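Long-range contact in dally-like, isoform A (Drosophila melanogaster, PDB 6XTZ), which is a cell-surface glypican that binds Wnt and Hedgehog proteins and shields the palmitoleate lipid of Wnt so that Wnt can signal at a distance: residues P181-Q192 against L296-F307. The protein carries 5 engineered substitutions. Residues are numbered along the deposited sequence; the frame is centred on the assembly and turned at random.
Sequences PFGDVPDKLSVQ and LNIKISEAIMNF
Asn306 ND2 donates to the carbonyl oxygen of Phe182 over 2.9 Å; the bond is nearly straight at the hydrogen (167°), and Phe182 O lies near the plane of the Asn306 amide, which meets it from above its carbonyl plane. Asparagine suits this place because its short amide reaches from helix 296-322 to the turn before helix 185-216; a leucine here would probably leave that carbonyl without this donor and the turn less firmly held. Gly183, in the type II' turn, has backbone angles suited to glycine, and a CB would also collide with ND2 of Asn306. Across from Phe182, the small Ala303 lets the two CB atoms approach to 3.7 Å. The Phe182 ring meets Phe307 obliquely, planes at 61°, while Tyr151 of helix 139-158 packs edge-to-face with Phe182. Val185 is a knob among Lys299, Glu302, Ala303 and Asn306: with CG1 anti to the backbone N (chi1 175°), that methyl lies 3.4 Å from Lys299 O, and CG2 rests 3.6 Å from Glu302 CD. The extended Lys299 crosses Leu189, bringing NZ to 3.7 Å from its CD1. Leu189, whose CD2 faces Leu296 CD1, also touches O-palmitoleoyl serine, joining this near-antiparallel helix packing to the lipid pocket of the all-helical glypican core.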
loop_
_atom_site.group_PDB
_atom_site.type_symbol
_atom_site.label_atom_id
_atom_site.label_comp_id
_atom_site.label_asym_id
_atom_site.label_seq_id
_atom_site.Cartn_x
_atom_site.Cartn_y
_atom_site.Cartn_z
ATOM N N PRO A 181 10.905 30.791 26.675
ATOM C CA PRO A 181 12.152 31.577 26.693
ATOM C C PRO A 181 12.725 31.845 25.312
ATOM O O PRO A 181 13.344 32.897 25.104
ATOM C CB PRO A 181 13.104 30.712 27.536
ATOM C CG PRO A 181 12.228 29.732 28.255
ATOM C CD PRO A 181 11.055 29.499 27.365
ATOM N N PHE A 182 12.545 30.927 24.364
ATOM C CA PHE A 182 13.082 31.077 23.019
ATOM C C PHE A 182 12.047 31.591 22.026
ATOM O O PHE A 182 12.291 31.549 20.817
ATOM C CB PHE A 182 13.647 29.743 22.521
ATOM C CG PHE A 182 14.702 29.153 23.415
ATOM C CD1 PHE A 182 15.524 29.966 24.177
ATOM C CD2 PHE A 182 14.871 27.778 23.489
ATOM C CE1 PHE A 182 16.493 29.420 24.997
ATOM C CE2 PHE A 182 15.840 27.226 24.307
ATOM C CZ PHE A 182 16.652 28.048 25.063
ATOM N N GLY A 183 10.905 32.076 22.504
ATOM C CA GLY A 183 9.824 32.446 21.612
ATOM C C GLY A 183 9.061 31.233 21.122
ATOM O O GLY A 183 8.870 30.273 21.874
ATOM N N ASP A 184 8.625 31.260 19.863
ATOM C CA ASP A 184 7.878 30.160 19.267
ATOM C C ASP A 184 8.762 29.214 18.460
ATOM O O ASP A 184 8.241 28.323 17.782
ATOM C CB ASP A 184 6.751 30.707 18.385
ATOM C CG ASP A 184 7.255 31.624 17.282
ATOM O OD1 ASP A 184 8.485 31.803 17.155
ATOM O OD2 ASP A 184 6.417 32.170 16.536
ATOM N N VAL A 185 10.083 29.394 18.515
ATOM C CA VAL A 185 10.984 28.543 17.731
ATOM C C VAL A 185 10.931 27.088 18.185
ATOM O O VAL A 185 10.837 26.200 17.312
ATOM C CB VAL A 185 12.407 29.122 17.755
ATOM C CG1 VAL A 185 13.381 28.190 17.052
ATOM C CG2 VAL A 185 12.426 30.501 17.111
ATOM N N PRO A 186 10.993 26.755 19.479
ATOM C CA PRO A 186 10.901 25.335 19.860
ATOM C C PRO A 186 9.588 24.682 19.469
ATOM O O PRO A 186 9.588 23.542 18.987
ATOM C CB PRO A 186 11.082 25.371 21.384
ATOM C CG PRO A 186 11.851 26.616 21.637
ATOM C CD PRO A 186 11.326 27.602 20.643
ATOM N N ASP A 187 8.462 25.372 19.665
ATOM C CA ASP A 187 7.168 24.786 19.330
ATOM C C ASP A 187 7.031 24.563 17.829
ATOM O O ASP A 187 6.531 23.519 17.396
ATOM C CB ASP A 187 6.037 25.674 19.848
ATOM C CG ASP A 187 5.958 25.689 21.362
ATOM O OD1 ASP A 187 6.277 24.655 21.987
ATOM O OD2 ASP A 187 5.578 26.736 21.928
ATOM N N LYS A 188 7.466 25.531 17.019
ATOM C CA LYS A 188 7.402 25.355 15.572
ATOM C C LYS A 188 8.312 24.223 15.117
ATOM O O LYS A 188 7.959 23.456 14.215
ATOM C CB LYS A 188 7.769 26.658 14.862
ATOM C CG LYS A 188 6.706 27.743 14.948
ATOM C CD LYS A 188 7.153 29.003 14.224
ATOM C CE LYS A 188 6.044 30.042 14.175
ATOM N NZ LYS A 188 4.874 29.574 13.386
ATOM N N LEU A 189 9.486 24.096 15.737
ATOM C CA LEU A 189 10.414 23.040 15.349
ATOM C C LEU A 189 9.927 21.676 15.822
ATOM O O LEU A 189 10.094 20.673 15.119
ATOM C CB LEU A 189 11.806 23.340 15.904
ATOM C CG LEU A 189 12.944 22.414 15.473
ATOM C CD1 LEU A 189 13.130 22.454 13.965
ATOM C CD2 LEU A 189 14.233 22.797 16.181
ATOM N N SER A 190 9.316 21.618 17.008
ATOM C CA SER A 190 8.832 20.344 17.530
ATOM C C SER A 190 7.721 19.773 16.660
ATOM O O SER A 190 7.662 18.559 16.433
ATOM C CB SER A 190 8.346 20.513 18.969
ATOM O OG SER A 190 9.402 20.916 19.820
ATOM N N VAL A 191 6.827 20.631 16.164
ATOM C CA VAL A 191 5.730 20.150 15.332
ATOM C C VAL A 191 6.247 19.701 13.971
ATOM O O VAL A 191 5.840 18.654 13.453
ATOM C CB VAL A 191 4.646 21.234 15.196
ATOM C CG1 VAL A 191 3.534 20.753 14.278
ATOM C CG2 VAL A 191 4.088 21.593 16.559
ATOM N N GLN A 192 7.153 20.479 13.371
ATOM C CA GLN A 192 7.687 20.111 12.064
ATOM C C GLN A 192 8.498 18.825 12.130
ATOM O O GLN A 192 8.496 18.045 11.170
ATOM C CB GLN A 192 8.531 21.254 11.502
ATOM C CG GLN A 192 7.718 22.494 11.155
ATOM C CD GLN A 192 8.579 23.659 10.703
ATOM O OE1 GLN A 192 9.779 23.506 10.472
ATOM N NE2 GLN A 192 7.970 24.831 10.580
ATOM N N LEU A 296 18.779 25.299 10.309
ATOM C CA LEU A 296 18.798 25.110 11.756
ATOM C C LEU A 296 19.565 26.219 12.467
ATOM O O LEU A 296 19.193 26.612 13.579
ATOM C CB LEU A 296 19.389 23.743 12.100
ATOM C CG LEU A 296 19.226 23.306 13.556
ATOM C CD1 LEU A 296 17.774 23.427 13.989
ATOM C CD2 LEU A 296 19.721 21.884 13.740
ATOM N N ASN A 297 20.628 26.740 11.849
ATOM C CA ASN A 297 21.421 27.766 12.518
ATOM C C ASN A 297 20.664 29.083 12.621
ATOM O O ASN A 297 20.874 29.841 13.575
ATOM C CB ASN A 297 22.752 27.969 11.793
ATOM C CG ASN A 297 22.592 28.671 10.461
ATOM O OD1 ASN A 297 21.670 28.381 9.701
ATOM N ND2 ASN A 297 23.491 29.607 10.172
ATOM N N ILE A 298 19.783 29.373 11.663
ATOM C CA ILE A 298 19.001 30.600 11.750
ATOM C C ILE A 298 17.901 30.467 12.799
ATOM O O ILE A 298 17.532 31.455 13.445
ATOM C CB ILE A 298 18.436 30.980 10.368
ATOM C CG1 ILE A 298 16.911 31.068 10.406
ATOM C CG2 ILE A 298 18.890 29.988 9.307
ATOM C CD1 ILE A 298 16.311 31.595 9.142
ATOM N N LYS A 299 17.372 29.257 12.999
ATOM C CA LYS A 299 16.399 29.053 14.065
ATOM C C LYS A 299 17.043 29.198 15.436
ATOM O O LYS A 299 16.403 29.688 16.374
ATOM C CB LYS A 299 15.739 27.681 13.919
ATOM C CG LYS A 299 14.970 27.506 12.615
ATOM C CD LYS A 299 14.446 26.087 12.450
ATOM C CE LYS A 299 13.668 25.941 11.149
ATOM N NZ LYS A 299 13.183 24.551 10.930
ATOM N N ILE A 300 18.306 28.787 15.571
ATOM C CA ILE A 300 19.021 28.979 16.828
ATOM C C ILE A 300 19.283 30.461 17.069
ATOM O O ILE A 300 19.170 30.950 18.200
ATOM C CB ILE A 300 20.328 28.165 16.831
ATOM C CG1 ILE A 300 20.030 26.673 16.680
ATOM C CG2 ILE A 300 21.121 28.421 18.107
ATOM C CD1 ILE A 300 21.270 25.807 16.648
ATOM N N SER A 301 19.632 31.197 16.012
ATOM C CA SER A 301 19.899 32.624 16.157
ATOM C C SER A 301 18.648 33.380 16.588
ATOM O O SER A 301 18.729 34.331 17.375
ATOM C CB SER A 301 20.447 33.191 14.849
ATOM O OG SER A 301 21.681 32.583 14.511
ATOM N N GLU A 302 17.481 32.971 16.085
ATOM C CA GLU A 302 16.241 33.602 16.525
ATOM C C GLU A 302 15.923 33.235 17.969
ATOM O O GLU A 302 15.408 34.064 18.727
ATOM C CB GLU A 302 15.087 33.206 15.603
ATOM C CG GLU A 302 13.766 33.874 15.957
ATOM C CD GLU A 302 12.632 33.453 15.046
ATOM O OE1 GLU A 302 12.865 32.612 14.152
ATOM O OE2 GLU A 302 11.506 33.963 15.223
ATOM N N ALA A 303 16.228 31.998 18.369
ATOM C CA ALA A 303 16.007 31.597 19.754
ATOM C C ALA A 303 16.904 32.380 20.705
ATOM O O ALA A 303 16.462 32.794 21.783
ATOM C CB ALA A 303 16.238 30.094 19.910
ATOM N N ILE A 304 18.164 32.595 20.321
ATOM C CA ILE A 304 19.073 33.373 21.157
ATOM C C ILE A 304 18.645 34.836 21.193
ATOM O O ILE A 304 18.688 35.484 22.246
ATOM C CB ILE A 304 20.521 33.215 20.659
ATOM C CG1 ILE A 304 20.962 31.754 20.757
ATOM C CG2 ILE A 304 21.464 34.110 21.450
ATOM C CD1 ILE A 304 20.904 31.193 22.161
ATOM N N MET A 305 18.224 35.375 20.047
ATOM C CA MET A 305 17.718 36.744 20.008
ATOM C C MET A 305 16.494 36.906 20.901
ATOM O O MET A 305 16.348 37.922 21.591
ATOM C CB MET A 305 17.394 37.134 18.564
ATOM C CG MET A 305 16.388 38.265 18.417
ATOM S SD MET A 305 15.956 38.562 16.691
ATOM C CE MET A 305 14.403 39.437 16.867
ATOM N N ASN A 306 15.605 35.908 20.910
ATOM C CA ASN A 306 14.437 35.971 21.781
ATOM C C ASN A 306 14.817 35.804 23.246
ATOM O O ASN A 306 14.145 36.353 24.126
ATOM C CB ASN A 306 13.415 34.906 21.378
ATOM C CG ASN A 306 12.843 35.138 19.994
ATOM O OD1 ASN A 306 12.776 36.270 19.517
ATOM N ND2 ASN A 306 12.423 34.060 19.341
ATOM N N PHE A 307 15.881 35.051 23.529
ATOM C CA PHE A 307 16.310 34.859 24.907
ATOM C C PHE A 307 17.051 36.067 25.463
ATOM O O PHE A 307 17.072 36.254 26.682
ATOM C CB PHE A 307 17.195 33.615 25.018
ATOM C CG PHE A 307 17.487 33.205 26.434
ATOM C CD1 PHE A 307 16.558 32.485 27.166
ATOM C CD2 PHE A 307 18.691 33.539 27.033
ATOM C CE1 PHE A 307 16.821 32.108 28.469
ATOM C CE2 PHE A 307 18.960 33.164 28.336
ATOM C CZ PHE A 307 18.023 32.447 29.055
#